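Local coordinates for putative retaining b-glycosidase (Saccharophagus degradans, PDB 5A95), which probably hydrolyses mixed-linkage beta-glucans by the retaining mechanism of glycoside hydrolase family 5, its specificity set by quaternary structure, at residues A[258-263]-A[272-277]. The protein carries 1 engineered substitution. Residues are numbered along the deposited sequence; the frame is centred on the assembly and turned at random.
Sequences QKAKPE and KLWDEK
Ala260 lies against the helix that carries Leu273 and Trp274, and its methyl is small enough to nestle in the angle they form: CB is 3.9 Å from Leu273 CB and 3.7 Å from Trp274 NE1, approaching the indole obliquely. Beside this apolar touch runs a polar bridge. One water accepts from Ala260 N at 3.0 Å and, in the plane of the indole at its edge, from Trp274 NE1 at 2.9 Å, so that two donors unable to pair with each other are both satisfied. The Lys261 side chain sets out away from the helix, then curls back over its own loop, where NZ gives a hydrogen bond of 2.8 Å to Gln258 O; a long, flexible side chain can reach a carbonyl three residues back. Pro262 offers a rigid apolar ring and no N-H, its CD 3.7 Å from Leu273 CD1. In Leu273, CG stands anti to the carbonyl carbon (chi1 -74°), which helps bring CD1 over the proline ring at a slant; a branched leucine can thus meet Ala260 through CB and Pro262 through a methyl. The contact closes the loop that follows strand 250-252 onto helix 267-279, the next helix of the (beta/alpha)8 barrel. On the side of helix 312-323 the indole touches Tyr312, Arg315 and Ile316, so Trp274 joins that helix to the loop.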
# COMPACT_ATOMS: atom_id res chain seq x y z
N GLN A 258 4.92 -31.07 -17.11
CA GLN A 258 3.46 -31.19 -17.27
C GLN A 258 2.80 -29.87 -17.65
O GLN A 258 1.59 -29.81 -17.76
CB GLN A 258 2.80 -31.80 -16.04
CG GLN A 258 3.34 -33.19 -15.72
CD GLN A 258 2.84 -33.70 -14.40
OE1 GLN A 258 3.22 -33.20 -13.34
NE2 GLN A 258 1.98 -34.70 -14.46
N LYS A 259 3.59 -28.82 -17.92
CA LYS A 259 2.99 -27.59 -18.42
C LYS A 259 2.36 -27.78 -19.80
O LYS A 259 1.23 -27.37 -20.04
CB LYS A 259 4.00 -26.45 -18.46
CG LYS A 259 4.54 -26.03 -17.10
CD LYS A 259 3.47 -25.60 -16.08
CE LYS A 259 2.77 -24.31 -16.43
NZ LYS A 259 1.89 -23.83 -15.33
N ALA A 260 3.12 -28.38 -20.71
CA ALA A 260 2.56 -28.78 -22.01
C ALA A 260 1.90 -30.14 -21.84
O ALA A 260 2.46 -31.03 -21.22
CB ALA A 260 3.66 -28.85 -23.05
N LYS A 261 0.74 -30.31 -22.47
CA LYS A 261 -0.07 -31.51 -22.30
C LYS A 261 -0.47 -32.08 -23.66
O LYS A 261 -1.65 -32.10 -24.02
CB LYS A 261 -1.30 -31.22 -21.42
CG LYS A 261 -0.92 -30.73 -20.04
CD LYS A 261 -2.11 -30.39 -19.16
CE LYS A 261 -1.68 -29.88 -17.79
NZ LYS A 261 -0.93 -28.60 -17.88
N PRO A 262 0.52 -32.57 -24.42
CA PRO A 262 0.14 -33.23 -25.68
C PRO A 262 -0.64 -34.50 -25.43
O PRO A 262 -0.38 -35.22 -24.47
CB PRO A 262 1.48 -33.58 -26.31
CG PRO A 262 2.42 -33.71 -25.14
CD PRO A 262 1.96 -32.69 -24.14
N GLU A 263 -1.55 -34.80 -26.33
CA GLU A 263 -2.33 -36.02 -26.21
C GLU A 263 -1.48 -37.25 -26.46
O GLU A 263 -1.66 -38.26 -25.83
CB GLU A 263 -3.50 -35.95 -27.18
CG GLU A 263 -4.49 -34.83 -26.80
CD GLU A 263 -5.57 -34.54 -27.83
OE1 GLU A 263 -5.56 -35.12 -28.95
OE2 GLU A 263 -6.42 -33.70 -27.51
N LYS A 272 6.60 -28.72 -30.33
CA LYS A 272 5.66 -27.80 -30.92
C LYS A 272 4.96 -26.95 -29.84
O LYS A 272 4.83 -25.75 -29.95
CB LYS A 272 4.63 -28.52 -31.79
CG LYS A 272 3.58 -27.58 -32.38
CD LYS A 272 2.95 -27.99 -33.70
CE LYS A 272 2.79 -26.79 -34.66
NZ LYS A 272 2.57 -25.43 -34.06
N LEU A 273 4.48 -27.62 -28.80
CA LEU A 273 3.81 -26.92 -27.73
C LEU A 273 4.76 -25.96 -27.00
O LEU A 273 4.38 -24.83 -26.66
CB LEU A 273 3.17 -27.90 -26.75
CG LEU A 273 1.92 -28.57 -27.28
CD1 LEU A 273 1.53 -29.76 -26.44
CD2 LEU A 273 0.78 -27.58 -27.32
N TRP A 274 5.99 -26.40 -26.76
CA TRP A 274 6.97 -25.51 -26.15
C TRP A 274 7.26 -24.30 -27.03
O TRP A 274 7.32 -23.17 -26.55
CB TRP A 274 8.27 -26.25 -25.83
CG TRP A 274 8.13 -27.27 -24.74
CD1 TRP A 274 7.19 -27.31 -23.74
CD2 TRP A 274 8.99 -28.40 -24.50
NE1 TRP A 274 7.38 -28.41 -22.95
CE2 TRP A 274 8.49 -29.09 -23.37
CE3 TRP A 274 10.10 -28.93 -25.17
CZ2 TRP A 274 9.08 -30.25 -22.89
CZ3 TRP A 274 10.68 -30.06 -24.69
CH2 TRP A 274 10.17 -30.72 -23.55
N ASP A 275 7.39 -24.52 -28.33
CA ASP A 275 7.68 -23.40 -29.19
C ASP A 275 6.51 -22.42 -29.23
O ASP A 275 6.73 -21.19 -29.25
CB ASP A 275 8.09 -23.86 -30.59
CG ASP A 275 9.05 -22.91 -31.24
OD1 ASP A 275 10.28 -23.05 -31.06
OD2 ASP A 275 8.57 -22.01 -31.92
N GLU A 276 5.28 -22.92 -29.18
CA GLU A 276 4.12 -22.07 -29.24
C GLU A 276 4.03 -21.10 -28.07
O GLU A 276 3.72 -19.93 -28.24
CB GLU A 276 2.83 -22.92 -29.30
CG GLU A 276 2.62 -23.57 -30.66
CD GLU A 276 1.40 -24.46 -30.74
OE1 GLU A 276 0.67 -24.62 -29.74
OE2 GLU A 276 1.16 -25.00 -31.84
N LYS A 277 4.24 -21.62 -26.86
CA LYS A 277 4.03 -20.81 -25.67
C LYS A 277 5.21 -19.99 -25.26
O LYS A 277 5.04 -18.90 -24.73
CB LYS A 277 3.51 -21.69 -24.50
CG LYS A 277 2.02 -22.04 -24.58
CD LYS A 277 1.14 -20.82 -24.27
CE LYS A 277 -0.34 -21.16 -24.38
NZ LYS A 277 -1.20 -19.97 -24.15
O HOH W 1 5.97 -29.37 -20.56